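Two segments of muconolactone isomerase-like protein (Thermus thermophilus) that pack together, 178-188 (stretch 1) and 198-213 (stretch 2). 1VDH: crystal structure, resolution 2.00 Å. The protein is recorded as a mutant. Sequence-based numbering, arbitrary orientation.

Stretch 1, residues 178-188: KYQGEVMQVIS
Stretch 2 198-213: WGVDLFSEDPVQFKKI

The most unusual feature is the aromatic lid beyond the sheet: Tyr179 lays one ring face on Ile213, whose CB lies 3.8 Å from the ring centroid of Tyr179, 7° off the normal. This CH-pi contact ties the turn before one strand to the helix after the other. Tyr179 has chi1 m and chi2 97°; Ile213 is t,t. Gln209 (m,m) meets the ring edge, with Gln209 OE1 3.6 Å from Tyr179 CD2.

Residues 178-181 have helical phi/psi. Tyr179 O accepts from Val183 N at 2.7 Å and from Glu182 N at 3.0 Å. The chain then extends and pairs with strand 198-204, antiparallel, the axes at 165° and 4.8 Å apart.

Met184 faces Phe203, Val186 faces Asp201 and Ser188 faces Gly199 as hydrogen-bonded pairs, with CA atoms 5.0 to 5.1 Å apart. Met184 N to Phe203 O, Phe203 N to Met184 O, Val186 N to Asp201 O and Asp201 N to Val186 O are each 2.9 Å. Ser188 N to Gly199 O is 3.0 Å, and Gly199 N to Ser188 O is 2.7 Å. Gln185-Leu202 and Ile187-Val200 are the non-hydrogen-bonded pairs between them.

Met184, Val186, Asp201 and Phe203 share one sheet face. Val186 (t) places CG2 3.8 Å from Phe203 CE2, at the edge of the ring (chi1 m, chi2 -77°). Ser188 is p. Glycine suits position 199: an ideal CB would lie 3.0 Å from Ser188 OG.

Gln185 (t,t), Ile187 (m,t), Val200 (t) and Leu202 (m,t) occupy the other face.

Past the ladder, Ser204 (t) donates from OG to Glu182 O at 2.8 Å. Buried Val183 (t) packs CG2 3.7 Å from Gln209 CB. Asp206 (t) caps the helix, its OD1 accepting from Val208 N at 3.0 Å. The contact buries 942 Å².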

# COMPACT_ATOMS: atom_id res chain seq x y z
N LYS A 178 -20.48 2.54 30.99
CA LYS A 178 -19.65 2.20 32.14
C LYS A 178 -18.27 2.86 32.04
O LYS A 178 -17.54 2.91 33.03
CB LYS A 178 -19.50 0.68 32.30
CG LYS A 178 -18.62 0.01 31.24
CD LYS A 178 -18.37 -1.46 31.56
CE LYS A 178 -19.63 -2.29 31.39
NZ LYS A 178 -20.11 -2.28 29.98
N TYR A 179 -17.93 3.36 30.86
CA TYR A 179 -16.64 4.01 30.65
C TYR A 179 -16.71 5.54 30.71
O TYR A 179 -15.67 6.20 30.67
CB TYR A 179 -16.02 3.59 29.31
CG TYR A 179 -15.60 2.14 29.26
CD1 TYR A 179 -16.43 1.18 28.70
CD2 TYR A 179 -14.38 1.73 29.80
CE1 TYR A 179 -16.07 -0.18 28.69
CE2 TYR A 179 -14.00 0.39 29.80
CZ TYR A 179 -14.85 -0.56 29.25
OH TYR A 179 -14.48 -1.88 29.27
N GLN A 180 -17.92 6.09 30.84
CA GLN A 180 -18.13 7.54 30.90
C GLN A 180 -17.25 8.25 31.91
O GLN A 180 -16.73 9.34 31.64
CB GLN A 180 -19.58 7.88 31.24
CG GLN A 180 -20.54 7.85 30.09
CD GLN A 180 -21.81 8.62 30.39
OE1 GLN A 180 -22.16 9.56 29.68
NE2 GLN A 180 -22.49 8.25 31.47
N GLY A 181 -17.10 7.65 33.09
CA GLY A 181 -16.30 8.25 34.13
C GLY A 181 -14.82 8.38 33.85
O GLY A 181 -14.15 9.24 34.43
N GLU A 182 -14.30 7.55 32.94
CA GLU A 182 -12.88 7.57 32.61
C GLU A 182 -12.55 7.93 31.17
O GLU A 182 -11.41 8.28 30.86
CB GLU A 182 -12.25 6.21 32.94
CG GLU A 182 -12.28 5.82 34.42
CD GLU A 182 -11.39 6.69 35.29
OE1 GLU A 182 -11.62 6.74 36.52
OE2 GLU A 182 -10.44 7.32 34.77
N VAL A 183 -13.52 7.84 30.27
CA VAL A 183 -13.28 8.13 28.86
C VAL A 183 -14.25 9.13 28.26
O VAL A 183 -15.47 8.96 28.37
CB VAL A 183 -13.33 6.82 28.01
CG1 VAL A 183 -12.92 7.10 26.57
CG2 VAL A 183 -12.41 5.75 28.61
N MET A 184 -13.71 10.17 27.64
CA MET A 184 -14.49 11.20 26.95
C MET A 184 -14.42 10.82 25.48
O MET A 184 -13.38 10.34 25.01
CB MET A 184 -13.85 12.58 27.13
CG MET A 184 -13.82 13.09 28.55
SD MET A 184 -12.82 14.57 28.68
CE MET A 184 -13.62 15.61 27.41
N GLN A 185 -15.50 11.06 24.74
CA GLN A 185 -15.53 10.70 23.32
C GLN A 185 -16.02 11.82 22.42
O GLN A 185 -17.03 12.47 22.70
CB GLN A 185 -16.41 9.47 23.11
CG GLN A 185 -16.52 9.01 21.66
CD GLN A 185 -17.49 7.85 21.49
OE1 GLN A 185 -18.71 8.03 21.54
NE2 GLN A 185 -16.95 6.66 21.27
N VAL A 186 -15.29 12.05 21.33
CA VAL A 186 -15.68 13.06 20.34
C VAL A 186 -15.73 12.36 19.00
O VAL A 186 -14.73 11.83 18.52
CB VAL A 186 -14.68 14.24 20.26
CG1 VAL A 186 -15.09 15.18 19.12
CG2 VAL A 186 -14.66 15.00 21.57
N ILE A 187 -16.93 12.32 18.42
CA ILE A 187 -17.16 11.70 17.12
C ILE A 187 -17.29 12.82 16.09
O ILE A 187 -18.01 13.80 16.31
CB ILE A 187 -18.46 10.87 17.10
CG1 ILE A 187 -18.42 9.78 18.16
CG2 ILE A 187 -18.68 10.26 15.71
CD1 ILE A 187 -19.69 8.94 18.22
N SER A 188 -16.57 12.68 14.98
CA SER A 188 -16.62 13.65 13.90
C SER A 188 -16.84 12.92 12.59
O SER A 188 -16.37 11.79 12.42
CB SER A 188 -15.33 14.47 13.84
OG SER A 188 -14.20 13.64 13.67
N TRP A 198 -15.88 8.45 9.52
CA TRP A 198 -15.84 9.10 10.82
C TRP A 198 -14.44 9.13 11.40
O TRP A 198 -13.58 8.32 11.06
CB TRP A 198 -16.74 8.38 11.84
CG TRP A 198 -18.21 8.52 11.59
CD1 TRP A 198 -19.01 9.56 11.97
CD2 TRP A 198 -19.04 7.60 10.88
NE1 TRP A 198 -20.30 9.35 11.52
CE2 TRP A 198 -20.34 8.15 10.85
CE3 TRP A 198 -18.81 6.37 10.26
CZ2 TRP A 198 -21.42 7.51 10.23
CZ3 TRP A 198 -19.88 5.73 9.64
CH2 TRP A 198 -21.17 6.30 9.63
N GLY A 199 -14.24 10.10 12.29
CA GLY A 199 -13.00 10.24 13.02
C GLY A 199 -13.43 10.07 14.46
O GLY A 199 -14.51 10.55 14.84
N VAL A 200 -12.65 9.35 15.26
CA VAL A 200 -13.00 9.15 16.67
C VAL A 200 -11.85 9.55 17.58
O VAL A 200 -10.72 9.08 17.41
CB VAL A 200 -13.35 7.67 16.97
CG1 VAL A 200 -13.74 7.52 18.45
CG2 VAL A 200 -14.49 7.18 16.08
N ASP A 201 -12.14 10.42 18.54
CA ASP A 201 -11.16 10.87 19.53
C ASP A 201 -11.61 10.44 20.91
O ASP A 201 -12.72 10.77 21.34
CB ASP A 201 -11.03 12.39 19.53
CG ASP A 201 -10.31 12.91 18.33
OD1 ASP A 201 -9.06 12.80 18.29
OD2 ASP A 201 -10.99 13.43 17.42
N LEU A 202 -10.77 9.67 21.59
CA LEU A 202 -11.06 9.23 22.95
C LEU A 202 -10.04 9.93 23.84
O LEU A 202 -8.88 10.06 23.47
CB LEU A 202 -10.90 7.70 23.08
CG LEU A 202 -11.72 6.80 22.13
CD1 LEU A 202 -11.46 5.33 22.47
CD2 LEU A 202 -13.20 7.12 22.24
N PHE A 203 -10.49 10.40 25.00
CA PHE A 203 -9.61 11.09 25.94
C PHE A 203 -9.71 10.40 27.30
O PHE A 203 -10.82 10.11 27.76
CB PHE A 203 -10.01 12.56 26.07
CG PHE A 203 -9.98 13.31 24.77
CD1 PHE A 203 -8.77 13.74 24.23
CD2 PHE A 203 -11.16 13.61 24.10
CE1 PHE A 203 -8.74 14.46 23.03
CE2 PHE A 203 -11.14 14.33 22.90
CZ PHE A 203 -9.93 14.76 22.37
N SER A 204 -8.57 10.17 27.94
CA SER A 204 -8.55 9.50 29.24
C SER A 204 -7.22 9.75 29.94
O SER A 204 -6.24 10.11 29.30
CB SER A 204 -8.72 7.98 29.05
OG SER A 204 -8.82 7.31 30.30
N GLU A 205 -7.20 9.54 31.25
CA GLU A 205 -5.97 9.73 32.03
C GLU A 205 -5.13 8.47 32.02
O GLU A 205 -4.00 8.46 32.52
CB GLU A 205 -6.30 10.11 33.48
CG GLU A 205 -7.04 11.44 33.63
CD GLU A 205 -6.27 12.63 33.08
OE1 GLU A 205 -5.07 12.79 33.42
OE2 GLU A 205 -6.87 13.43 32.33
N ASP A 206 -5.67 7.40 31.44
CA ASP A 206 -4.98 6.11 31.37
C ASP A 206 -5.24 5.50 29.99
O ASP A 206 -6.38 5.20 29.65
CB ASP A 206 -5.50 5.18 32.47
CG ASP A 206 -4.72 3.87 32.58
OD1 ASP A 206 -3.89 3.56 31.71
OD2 ASP A 206 -4.95 3.13 33.57
N PRO A 207 -4.17 5.30 29.20
CA PRO A 207 -4.31 4.72 27.86
C PRO A 207 -4.92 3.32 27.88
O PRO A 207 -5.52 2.89 26.90
CB PRO A 207 -2.88 4.74 27.31
CG PRO A 207 -2.03 4.67 28.54
CD PRO A 207 -2.75 5.59 29.50
N VAL A 208 -4.82 2.63 29.01
CA VAL A 208 -5.38 1.29 29.13
C VAL A 208 -6.91 1.36 29.00
O VAL A 208 -7.53 0.42 28.53
CB VAL A 208 -4.97 0.62 30.46
CG1 VAL A 208 -5.71 -0.70 30.66
CG2 VAL A 208 -3.47 0.35 30.45
N GLN A 209 -7.50 2.49 29.39
CA GLN A 209 -8.95 2.65 29.27
C GLN A 209 -9.36 2.58 27.80
O GLN A 209 -10.43 2.07 27.48
CB GLN A 209 -9.41 3.95 29.93
CG GLN A 209 -9.40 3.89 31.46
CD GLN A 209 -10.49 2.98 32.02
OE1 GLN A 209 -11.66 3.11 31.68
NE2 GLN A 209 -10.09 2.04 32.87
N PHE A 210 -8.49 3.08 26.91
CA PHE A 210 -8.76 3.02 25.47
C PHE A 210 -8.83 1.55 25.06
O PHE A 210 -9.71 1.14 24.29
CB PHE A 210 -7.62 3.66 24.67
CG PHE A 210 -7.38 5.11 24.98
CD1 PHE A 210 -6.09 5.62 24.95
CD2 PHE A 210 -8.44 5.97 25.27
CE1 PHE A 210 -5.84 6.97 25.19
CE2 PHE A 210 -8.20 7.33 25.51
CZ PHE A 210 -6.91 7.83 25.47
N LYS A 211 -7.88 0.76 25.56
CA LYS A 211 -7.81 -0.67 25.25
C LYS A 211 -9.05 -1.43 25.72
O LYS A 211 -9.62 -2.23 24.98
CB LYS A 211 -6.55 -1.28 25.87
CG LYS A 211 -6.35 -2.76 25.55
CD LYS A 211 -5.16 -3.31 26.31
CE LYS A 211 -4.94 -4.79 25.99
NZ LYS A 211 -6.09 -5.62 26.43
N LYS A 212 -9.48 -1.15 26.95
CA LYS A 212 -10.64 -1.83 27.51
C LYS A 212 -11.93 -1.49 26.76
O LYS A 212 -12.69 -2.38 26.39
CB LYS A 212 -10.80 -1.51 29.00
CG LYS A 212 -9.50 -1.58 29.80
CD LYS A 212 -9.59 -2.49 31.02
CE LYS A 212 -9.62 -3.96 30.62
NZ LYS A 212 -9.29 -4.88 31.75
N ILE A 213 -12.16 -0.20 26.49
CA ILE A 213 -13.39 0.20 25.81
C ILE A 213 -13.46 -0.24 24.35
O ILE A 213 -14.49 -0.74 23.90
CB ILE A 213 -13.67 1.73 25.96
CG1 ILE A 213 -15.11 2.05 25.54
CG2 ILE A 213 -12.65 2.56 25.15
CD1 ILE A 213 -15.48 3.52 25.69
O HOH W 1 -9.73 9.26 32.88
O HOH W 2 -13.41 13.14 16.20